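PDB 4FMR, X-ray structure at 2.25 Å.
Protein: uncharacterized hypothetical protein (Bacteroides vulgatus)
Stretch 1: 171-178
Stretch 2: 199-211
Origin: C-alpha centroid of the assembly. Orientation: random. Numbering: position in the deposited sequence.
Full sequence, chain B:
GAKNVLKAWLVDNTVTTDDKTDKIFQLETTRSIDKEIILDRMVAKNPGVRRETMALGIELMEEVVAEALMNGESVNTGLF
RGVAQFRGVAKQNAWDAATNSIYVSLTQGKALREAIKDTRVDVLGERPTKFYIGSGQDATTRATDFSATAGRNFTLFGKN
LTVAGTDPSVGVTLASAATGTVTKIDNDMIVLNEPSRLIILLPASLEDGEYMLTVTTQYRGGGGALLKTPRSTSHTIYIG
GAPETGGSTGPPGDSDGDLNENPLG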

# COMPACT_ATOMS: atom_id res chain seq x y z
N GLY B 171 -29.78 3.07 9.71
CA GLY B 171 -29.03 3.08 8.46
C GLY B 171 -27.54 3.31 8.61
O GLY B 171 -26.99 3.28 9.72
N VAL B 172 -26.88 3.51 7.47
CA VAL B 172 -25.44 3.73 7.40
C VAL B 172 -25.20 5.19 7.03
O VAL B 172 -25.83 5.71 6.10
CB VAL B 172 -24.71 2.76 6.44
CG1 VAL B 172 -23.19 2.85 6.64
CG2 VAL B 172 -25.18 1.32 6.66
N THR B 173 -24.31 5.86 7.79
CA THR B 173 -23.89 7.24 7.61
C THR B 173 -22.37 7.34 7.52
O THR B 173 -21.63 6.51 8.07
CB THR B 173 -24.40 8.15 8.75
OG1 THR B 173 -23.93 7.65 10.00
CG2 THR B 173 -25.92 8.32 8.78
N LEU B 174 -21.91 8.40 6.86
CA LEU B 174 -20.50 8.78 6.73
C LEU B 174 -20.36 10.21 7.16
O LEU B 174 -21.04 11.07 6.61
CB LEU B 174 -19.99 8.61 5.30
CG LEU B 174 -20.09 7.20 4.73
CD1 LEU B 174 -20.30 7.26 3.25
CD2 LEU B 174 -18.86 6.38 5.09
N ALA B 175 -19.53 10.46 8.17
CA ALA B 175 -19.30 11.81 8.65
C ALA B 175 -17.89 12.22 8.26
O ALA B 175 -16.93 11.55 8.63
CB ALA B 175 -19.52 11.90 10.16
N SER B 176 -17.78 13.29 7.47
CA SER B 176 -16.51 13.84 6.98
C SER B 176 -15.59 14.34 8.13
O SER B 176 -16.02 15.18 8.90
CB SER B 176 -16.79 14.99 6.02
OG SER B 176 -15.57 15.61 5.64
N ALA B 177 -14.35 13.85 8.22
CA ALA B 177 -13.40 14.34 9.22
C ALA B 177 -13.04 15.82 8.95
O ALA B 177 -12.82 16.57 9.90
CB ALA B 177 -12.12 13.49 9.22
N ALA B 178 -13.03 16.24 7.67
CA ALA B 178 -12.70 17.62 7.29
C ALA B 178 -13.79 18.61 7.69
O ALA B 178 -13.46 19.65 8.27
CB ALA B 178 -12.46 17.71 5.78
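Stretch 2 199-211: IILLPASLEDGEY

A short strand can be held against a distant part of its own chain by a backbone pairing at one end and apolar side chains along the rest, and residues 171-178 with residues 199-211 illustrate the principle. The first stretch is extended from Gly 171 to Ser 176 and then turns. The second begins at the end of one strand, 199-201, passes through a loop at 202-208, and enters another strand at Gly 209. Strands 171-176 and 209-211 run in broadly opposite directions, at 127° between their N-to-C vectors, and their axes approach to 5.8 Å. Together the two stretches bury 420 Å².

Gly 171 makes no contact, but its phi/psi of 140/-171 suits glycine: a CB would be jammed against the preceding carbonyl O. Gly 209, at 139/176, opens the partner strand under the same constraint. From Val 172 the alternation of a strand takes over. Its side chain points toward the second stretch, where CG2 of Val 172 lies 4.3 Å from CG2 of Ile 200, although the CA atoms of these residues remain 8.7 Å apart. Thr 173 is out of reach.

Leu 174 again points toward the partner and gives up 93 Å² to it. Its CD1 lies 3.7 Å from CD1 of Leu 206 and 4.1 Å from CD2 of Leu 202, so one methyl group meets two leucines of the loop. Its CB packs 3.8 Å from CD2 of Tyr 211, joining the apolar cluster to the paired strands. The CB of Ala 175 points away, leaving its backbone to make the contact: Ala 175 O approaches Tyr 211 CA at 3.1 Å in a CA-H...O contact.

Ser 176 and Tyr 211 form an antiparallel, non-hydrogen-bonded bridge, with CA atoms 4.5 Å apart and side chains on the same face of the sheet. Ser 176 CB lies 3.9 Å from Tyr 211 CE2, and one water joins the two hydroxyls, 2.7 Å from Ser 176 OG and 3.0 Å from Tyr 211 OH. The tyrosine hydroxyl accepts from this water and donates to its own loop, with OH 2.7 Å from Glu 207 O.

Ala 177 supplies the direct backbone hydrogen bond: its N donates to Glu 210 O at 3.1 Å, with a nearly straight angle of 169°. A second water donates to Glu 210 O at 2.6 Å and accepts a weak hydrogen bond from Ala 178 N at 3.4 Å.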

# COMPACT_ATOMS: atom_id res chain seq x y z
N ILE B 199 -22.94 -5.44 2.93
CA ILE B 199 -22.41 -5.00 1.65
C ILE B 199 -23.15 -3.72 1.30
O ILE B 199 -24.39 -3.69 1.25
CB ILE B 199 -22.41 -6.04 0.50
CG1 ILE B 199 -21.64 -7.32 0.94
CG2 ILE B 199 -21.77 -5.41 -0.78
CD1 ILE B 199 -21.65 -8.49 -0.03
N ILE B 200 -22.40 -2.64 1.10
CA ILE B 200 -23.02 -1.36 0.76
C ILE B 200 -22.45 -0.87 -0.55
O ILE B 200 -21.38 -1.29 -0.95
CB ILE B 200 -22.86 -0.28 1.91
CG1 ILE B 200 -21.37 0.08 2.17
CG2 ILE B 200 -23.58 -0.72 3.20
CD1 ILE B 200 -21.08 1.32 3.03
N LEU B 201 -23.18 0.03 -1.21
CA LEU B 201 -22.73 0.77 -2.39
C LEU B 201 -22.44 2.17 -1.92
O LEU B 201 -23.32 2.80 -1.37
CB LEU B 201 -23.74 0.78 -3.56
CG LEU B 201 -23.24 1.52 -4.84
CD1 LEU B 201 -21.98 0.89 -5.41
CD2 LEU B 201 -24.29 1.50 -5.93
N LEU B 202 -21.21 2.64 -2.05
CA LEU B 202 -20.86 3.99 -1.60
C LEU B 202 -21.28 5.05 -2.62
O LEU B 202 -21.04 4.83 -3.80
CB LEU B 202 -19.34 4.10 -1.33
CG LEU B 202 -18.77 3.33 -0.14
CD1 LEU B 202 -17.26 3.26 -0.22
CD2 LEU B 202 -19.23 3.93 1.18
N PRO B 203 -21.87 6.20 -2.23
CA PRO B 203 -22.17 7.25 -3.24
C PRO B 203 -20.89 7.73 -3.97
O PRO B 203 -19.80 7.74 -3.39
CB PRO B 203 -22.79 8.40 -2.42
CG PRO B 203 -23.12 7.81 -1.09
CD PRO B 203 -22.21 6.65 -0.86
N ALA B 204 -21.05 8.12 -5.24
CA ALA B 204 -19.97 8.54 -6.14
C ALA B 204 -19.46 9.95 -5.85
O ALA B 204 -18.30 10.23 -6.12
CB ALA B 204 -20.46 8.46 -7.58
N SER B 205 -20.31 10.80 -5.29
CA SER B 205 -20.05 12.22 -5.02
C SER B 205 -19.18 12.49 -3.77
O SER B 205 -18.86 13.66 -3.51
CB SER B 205 -21.38 12.96 -4.86
OG SER B 205 -22.18 12.32 -3.87
N LEU B 206 -18.79 11.45 -3.00
CA LEU B 206 -17.96 11.62 -1.80
C LEU B 206 -16.58 12.13 -2.14
O LEU B 206 -15.89 11.56 -2.99
CB LEU B 206 -17.83 10.31 -1.01
CG LEU B 206 -19.08 9.75 -0.34
CD1 LEU B 206 -18.91 8.28 -0.05
CD2 LEU B 206 -19.42 10.52 0.92
N GLU B 207 -16.18 13.22 -1.47
CA GLU B 207 -14.87 13.84 -1.60
C GLU B 207 -13.84 12.97 -0.91
O GLU B 207 -14.16 12.36 0.12
CB GLU B 207 -14.93 15.26 -0.99
CG GLU B 207 -13.62 16.04 -0.86
CD GLU B 207 -12.75 16.29 -2.08
OE1 GLU B 207 -13.19 16.04 -3.22
OE2 GLU B 207 -11.60 16.73 -1.88
N ASP B 208 -12.60 12.87 -1.47
CA ASP B 208 -11.50 12.11 -0.89
C ASP B 208 -11.25 12.51 0.56
O ASP B 208 -11.34 13.69 0.92
CB ASP B 208 -10.17 12.29 -1.68
CG ASP B 208 -10.24 12.02 -3.16
OD1 ASP B 208 -10.83 12.83 -3.88
OD2 ASP B 208 -9.59 11.06 -3.61
N GLY B 209 -10.91 11.53 1.37
CA GLY B 209 -10.59 11.80 2.76
C GLY B 209 -11.14 10.79 3.72
O GLY B 209 -11.85 9.85 3.34
N GLU B 210 -10.78 10.99 4.98
CA GLU B 210 -11.22 10.19 6.08
C GLU B 210 -12.67 10.57 6.47
O GLU B 210 -13.08 11.74 6.36
CB GLU B 210 -10.26 10.34 7.27
CG GLU B 210 -10.23 9.09 8.15
CD GLU B 210 -9.41 7.89 7.69
OE1 GLU B 210 -8.57 8.04 6.77
OE2 GLU B 210 -9.57 6.81 8.30
N TYR B 211 -13.44 9.55 6.85
CA TYR B 211 -14.82 9.64 7.32
C TYR B 211 -15.01 8.71 8.50
O TYR B 211 -14.30 7.71 8.61
CB TYR B 211 -15.85 9.25 6.22
CG TYR B 211 -15.95 10.20 5.04
CD1 TYR B 211 -14.96 10.25 4.06
CD2 TYR B 211 -17.08 11.00 4.87
CE1 TYR B 211 -15.04 11.13 2.99
CE2 TYR B 211 -17.18 11.87 3.78
CZ TYR B 211 -16.16 11.93 2.85
OH TYR B 211 -16.26 12.77 1.78
O HOH W 1 -15.35 15.34 3.01
O HOH W 2 -12.47 14.01 5.17